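Local atomic coordinates of aspartokinase (Synechocystis, PDB entry 3L76), a protein that probably catalyses the ATP-dependent phosphorylation of the beta-carboxyl group of aspartate, an early step toward lysine and threonine, and binds both amino acids at its ACT domains. Residues Q442-D454 with P489-S502. Residues are numbered along the deposited sequence; the frame is centred on the assembly and turned at random.
Sequences QDQAQIAIRHVPD and PCRDIAFMVAEGDS. With THR (threonine), chain D.
Asp454 and Arg491 form a salt bridge beside bound threonine: Arg491 NE reaches Asp454 OD1 at 3.1 Å, and a weak bond runs from Arg491 NH2 to Asp454 OD2. The guanidinium edge comes from above the carboxylate plane, the planes 85° apart. Asp454 OD1 also accepts the ammonium of threonine, 2.7 Å from its N, and Asn385 ND2, while Arg481 shares OD2 and Ser479 O takes Arg491 NH1. Farther along, Asp492 divides its carboxylate: OD1 receives the backbone N of His451 at 2.9 Å, and OD2 forms a salt bridge with Arg450 NH1, which also bonds His307 O. His451 lies in a beta bulge, where the antiparallel register slips by one residue between Ile449 and Val452. Paired backbone bonds continue from Ile449–Ile493 to Ala445–Val497. On the face toward helix 458-468, Ile447 CB lies over the Phe495 ring, 4.0 Å from its centroid, and Ile449 CG2 approaches Phe495 CE1. With chi1 176°, Val452 turns CG1 to the threonine methyl CG2 (3.8 Å) and CG2 to Ile493 CD1. Thus the apolar face of two ACT-domain strands ends at a threonine pocket, where Arg491 and Arg481 probably keep Asp454 ionised to hold the ammonium.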
loop_
_atom_site.group_PDB
_atom_site.type_symbol
_atom_site.label_atom_id
_atom_site.label_comp_id
_atom_site.label_asym_id
_atom_site.label_seq_id
_atom_site.Cartn_x
_atom_site.Cartn_y
_atom_site.Cartn_z
ATOM N N GLN A 442 13.254 24.368 -27.822
ATOM C CA GLN A 442 13.497 24.006 -29.214
ATOM C C GLN A 442 12.809 22.708 -29.649
ATOM O O GLN A 442 13.160 22.126 -30.664
ATOM C CB GLN A 442 15.000 23.969 -29.506
ATOM C CG GLN A 442 15.835 23.459 -28.363
ATOM C CD GLN A 442 17.324 23.404 -28.667
ATOM O OE1 GLN A 442 17.739 23.315 -29.826
ATOM N NE2 GLN A 442 18.138 23.446 -27.620
ATOM N N ASP A 443 11.807 22.280 -28.893
ATOM C CA ASP A 443 11.064 21.063 -29.202
ATOM C C ASP A 443 9.712 21.376 -29.822
ATOM O O ASP A 443 8.848 20.503 -29.930
ATOM C CB ASP A 443 10.839 20.240 -27.933
ATOM C CG ASP A 443 12.085 19.516 -27.479
ATOM O OD1 ASP A 443 13.110 20.182 -27.225
ATOM O OD2 ASP A 443 12.037 18.273 -27.370
ATOM N N GLN A 444 9.529 22.624 -30.227
ATOM C CA GLN A 444 8.220 23.085 -30.658
ATOM C C GLN A 444 8.133 23.301 -32.154
ATOM O O GLN A 444 9.139 23.502 -32.815
ATOM C CB GLN A 444 7.874 24.376 -29.938
ATOM C CG GLN A 444 6.496 24.376 -29.321
ATOM C CD GLN A 444 6.459 23.721 -27.956
ATOM O OE1 GLN A 444 6.109 24.342 -26.963
ATOM N NE2 GLN A 444 6.833 22.462 -27.908
ATOM N N ALA A 445 6.918 23.262 -32.678
ATOM C CA ALA A 445 6.670 23.607 -34.073
ATOM C C ALA A 445 5.713 24.795 -34.189
ATOM O O ALA A 445 4.719 24.890 -33.473
ATOM C CB ALA A 445 6.106 22.405 -34.821
ATOM N N GLN A 446 6.008 25.705 -35.101
ATOM C CA GLN A 446 5.097 26.811 -35.354
ATOM C C GLN A 446 4.036 26.399 -36.358
ATOM O O GLN A 446 4.331 25.772 -37.366
ATOM C CB GLN A 446 5.861 28.018 -35.867
ATOM C CG GLN A 446 4.987 29.175 -36.303
ATOM C CD GLN A 446 5.766 30.189 -37.118
ATOM O OE1 GLN A 446 6.004 31.304 -36.676
ATOM N NE2 GLN A 446 6.186 29.790 -38.307
ATOM N N ILE A 447 2.791 26.724 -36.064
ATOM C CA ILE A 447 1.716 26.489 -37.010
ATOM C C ILE A 447 0.863 27.742 -37.096
ATOM O O ILE A 447 0.352 28.225 -36.092
ATOM C CB ILE A 447 0.822 25.303 -36.606
ATOM C CG1 ILE A 447 1.656 24.045 -36.408
ATOM C CG2 ILE A 447 -0.257 25.067 -37.665
ATOM C CD1 ILE A 447 0.830 22.841 -36.060
ATOM N N ALA A 448 0.716 28.270 -38.300
ATOM C CA ALA A 448 -0.073 29.464 -38.487
ATOM C C ALA A 448 -1.259 29.167 -39.353
ATOM O O ALA A 448 -1.177 28.432 -40.334
ATOM C CB ALA A 448 0.751 30.582 -39.093
ATOM N N ILE A 449 -2.381 29.748 -38.977
ATOM C CA ILE A 449 -3.537 29.659 -39.814
ATOM C C ILE A 449 -3.862 31.046 -40.399
ATOM O O ILE A 449 -4.295 31.958 -39.705
ATOM C CB ILE A 449 -4.685 28.866 -39.110
ATOM C CG1 ILE A 449 -6.028 29.507 -39.336
ATOM C CG2 ILE A 449 -4.381 28.609 -37.627
ATOM C CD1 ILE A 449 -6.552 29.281 -40.735
ATOM N N ARG A 450 -3.578 31.197 -41.690
ATOM C CA ARG A 450 -3.753 32.464 -42.402
ATOM C C ARG A 450 -5.232 32.804 -42.608
ATOM O O ARG A 450 -6.028 31.943 -42.969
ATOM C CB ARG A 450 -3.072 32.415 -43.777
ATOM C CG ARG A 450 -1.558 32.172 -43.806
ATOM C CD ARG A 450 -0.774 33.426 -43.549
ATOM N NE ARG A 450 0.653 33.226 -43.766
ATOM C CZ ARG A 450 1.577 34.129 -43.450
ATOM N NH1 ARG A 450 1.211 35.277 -42.901
ATOM N NH2 ARG A 450 2.863 33.889 -43.670
ATOM N N HIS A 451 -5.590 34.060 -42.366
ATOM C CA HIS A 451 -6.897 34.583 -42.760
ATOM C C HIS A 451 -8.101 34.034 -42.008
ATOM O O HIS A 451 -9.080 33.620 -42.623
ATOM C CB HIS A 451 -7.113 34.420 -44.269
ATOM C CG HIS A 451 -6.249 35.317 -45.091
ATOM N ND1 HIS A 451 -5.800 36.534 -44.630
ATOM C CD2 HIS A 451 -5.749 35.181 -46.337
ATOM C CE1 HIS A 451 -5.062 37.109 -45.560
ATOM N NE2 HIS A 451 -5.018 36.310 -46.606
ATOM N N VAL A 452 -8.042 34.064 -40.684
ATOM C CA VAL A 452 -9.187 33.667 -39.881
ATOM C C VAL A 452 -10.149 34.834 -39.877
ATOM O O VAL A 452 -9.751 35.966 -39.577
ATOM C CB VAL A 452 -8.771 33.298 -38.423
ATOM C CG1 VAL A 452 -9.985 32.978 -37.568
ATOM C CG2 VAL A 452 -7.808 32.127 -38.409
ATOM N N PRO A 453 -11.413 34.576 -40.239
ATOM C CA PRO A 453 -12.446 35.620 -40.192
ATOM C C PRO A 453 -12.460 36.302 -38.827
ATOM O O PRO A 453 -12.555 35.626 -37.797
ATOM C CB PRO A 453 -13.750 34.836 -40.401
ATOM C CG PRO A 453 -13.341 33.619 -41.170
ATOM C CD PRO A 453 -11.959 33.272 -40.654
ATOM N N ASP A 454 -12.338 37.624 -38.823
ATOM C CA ASP A 454 -12.262 38.369 -37.580
ATOM C C ASP A 454 -13.663 38.585 -36.965
ATOM O O ASP A 454 -14.181 39.699 -36.914
ATOM C CB ASP A 454 -11.502 39.692 -37.779
ATOM C CG ASP A 454 -11.231 40.412 -36.460
ATOM O OD1 ASP A 454 -11.125 39.712 -35.444
ATOM O OD2 ASP A 454 -11.123 41.657 -36.419
ATOM N N PRO A 489 -13.117 41.167 -43.192
ATOM C CA PRO A 489 -11.915 41.305 -42.363
ATOM C C PRO A 489 -11.464 39.992 -41.739
ATOM O O PRO A 489 -12.279 39.090 -41.527
ATOM C CB PRO A 489 -12.350 42.283 -41.266
ATOM C CG PRO A 489 -13.453 43.063 -41.882
ATOM C CD PRO A 489 -14.161 42.138 -42.833
ATOM N N CYS A 490 -10.172 39.911 -41.427
ATOM C CA CYS A 490 -9.579 38.686 -40.928
ATOM C C CYS A 490 -8.184 38.937 -40.330
ATOM O O CYS A 490 -7.568 39.976 -40.583
ATOM C CB CYS A 490 -9.514 37.659 -42.058
ATOM S SG CYS A 490 -8.363 38.151 -43.349
ATOM N N ARG A 491 -7.706 37.990 -39.520
ATOM C CA ARG A 491 -6.388 38.083 -38.909
ATOM C C ARG A 491 -5.723 36.718 -39.050
ATOM O O ARG A 491 -6.408 35.724 -39.185
ATOM C CB ARG A 491 -6.497 38.456 -37.425
ATOM C CG ARG A 491 -7.236 39.743 -37.115
ATOM C CD ARG A 491 -7.337 39.993 -35.593
ATOM N NE ARG A 491 -8.333 41.024 -35.310
ATOM C CZ ARG A 491 -8.051 42.303 -35.091
ATOM N NH1 ARG A 491 -6.790 42.713 -35.074
ATOM N NH2 ARG A 491 -9.035 43.169 -34.876
ATOM N N ASP A 492 -4.398 36.686 -39.044
ATOM C CA ASP A 492 -3.657 35.447 -38.982
ATOM C C ASP A 492 -3.544 35.032 -37.531
ATOM O O ASP A 492 -3.455 35.880 -36.643
ATOM C CB ASP A 492 -2.258 35.637 -39.561
ATOM C CG ASP A 492 -2.270 35.910 -41.048
ATOM O OD1 ASP A 492 -3.308 35.651 -41.700
ATOM O OD2 ASP A 492 -1.229 36.375 -41.558
ATOM N N ILE A 493 -3.553 33.725 -37.292
ATOM C CA ILE A 493 -3.356 33.197 -35.954
ATOM C C ILE A 493 -2.199 32.227 -36.001
ATOM O O ILE A 493 -2.254 31.245 -36.724
ATOM C CB ILE A 493 -4.620 32.463 -35.420
ATOM C CG1 ILE A 493 -5.795 33.429 -35.297
ATOM C CG2 ILE A 493 -4.338 31.792 -34.061
ATOM C CD1 ILE A 493 -7.047 32.796 -34.707
ATOM N N ALA A 494 -1.148 32.511 -35.239
ATOM C CA ALA A 494 -0.037 31.587 -35.086
ATOM C C ALA A 494 -0.056 30.937 -33.694
ATOM O O ALA A 494 -0.443 31.565 -32.705
ATOM C CB ALA A 494 1.285 32.313 -35.318
ATOM N N PHE A 495 0.372 29.681 -33.616
ATOM C CA PHE A 495 0.437 28.998 -32.334
ATOM C C PHE A 495 1.514 27.940 -32.386
ATOM O O PHE A 495 1.975 27.588 -33.459
ATOM C CB PHE A 495 -0.916 28.381 -31.956
ATOM C CG PHE A 495 -1.344 27.246 -32.842
ATOM C CD1 PHE A 495 -2.036 27.489 -34.017
ATOM C CD2 PHE A 495 -1.071 25.929 -32.493
ATOM C CE1 PHE A 495 -2.439 26.434 -34.845
ATOM C CE2 PHE A 495 -1.473 24.878 -33.319
ATOM C CZ PHE A 495 -2.158 25.134 -34.495
ATOM N N MET A 496 1.922 27.440 -31.228
ATOM C CA MET A 496 2.975 26.437 -31.185
ATOM C C MET A 496 2.550 25.190 -30.439
ATOM O O MET A 496 1.829 25.264 -29.444
ATOM C CB MET A 496 4.257 27.010 -30.589
ATOM C CG MET A 496 4.946 28.005 -31.500
ATOM S SD MET A 496 6.157 28.979 -30.613
ATOM C CE MET A 496 5.288 30.519 -30.393
ATOM N N VAL A 497 2.988 24.045 -30.957
ATOM C CA VAL A 497 2.755 22.753 -30.333
ATOM C C VAL A 497 4.011 21.916 -30.436
ATOM O O VAL A 497 4.916 22.235 -31.208
ATOM C CB VAL A 497 1.590 21.986 -30.982
ATOM C CG1 VAL A 497 0.265 22.700 -30.721
ATOM C CG2 VAL A 497 1.840 21.780 -32.467
ATOM N N ALA A 498 4.065 20.853 -29.641
ATOM C CA ALA A 498 5.150 19.890 -29.718
ATOM C C ALA A 498 5.214 19.327 -31.135
ATOM O O ALA A 498 4.180 18.985 -31.709
ATOM C CB ALA A 498 4.918 18.774 -28.697
ATOM N N GLU A 499 6.420 19.233 -31.697
ATOM C CA GLU A 499 6.609 18.671 -33.040
ATOM C C GLU A 499 5.881 17.338 -33.253
ATOM O O GLU A 499 5.429 17.043 -34.353
ATOM C CB GLU A 499 8.097 18.507 -33.348
ATOM C CG GLU A 499 8.879 19.794 -33.298
ATOM C CD GLU A 499 10.265 19.668 -33.912
ATOM O OE1 GLU A 499 10.618 18.562 -34.373
ATOM O OE2 GLU A 499 11.000 20.681 -33.937
ATOM N N GLY A 500 5.778 16.537 -32.201
ATOM C CA GLY A 500 5.002 15.313 -32.248
ATOM C C GLY A 500 3.547 15.512 -32.618
ATOM O O GLY A 500 2.934 14.642 -33.226
ATOM N N ASP A 501 2.992 16.663 -32.258
ATOM C CA ASP A 501 1.585 16.951 -32.507
ATOM C C ASP A 501 1.381 17.743 -33.800
ATOM O O ASP A 501 0.253 17.946 -34.245
ATOM C CB ASP A 501 0.981 17.704 -31.323
ATOM C CG ASP A 501 0.867 16.846 -30.089
ATOM O OD1 ASP A 501 0.528 15.656 -30.227
ATOM O OD2 ASP A 501 1.109 17.362 -28.980
ATOM N N SER A 502 2.486 18.193 -34.386
ATOM C CA SER A 502 2.489 18.968 -35.630
ATOM C C SER A 502 1.492 18.467 -36.666
ATOM O O SER A 502 0.541 19.159 -37.029
ATOM C CB SER A 502 3.883 18.921 -36.254
ATOM O OG SER A 502 4.343 20.216 -36.558
HETATM N N THR D . -11.673 37.607 -33.886
HETATM C CA THR D . -11.691 36.146 -33.904
HETATM C C THR D . -12.416 35.628 -32.673
HETATM O O THR D . -12.739 36.409 -31.758
HETATM C CB THR D . -10.281 35.541 -33.930
HETATM O OG1 THR D . -9.562 35.955 -32.756
HETATM C CG2 THR D . -9.525 35.974 -35.203
HETATM O OXT THR D . -12.690 34.422 -32.594
#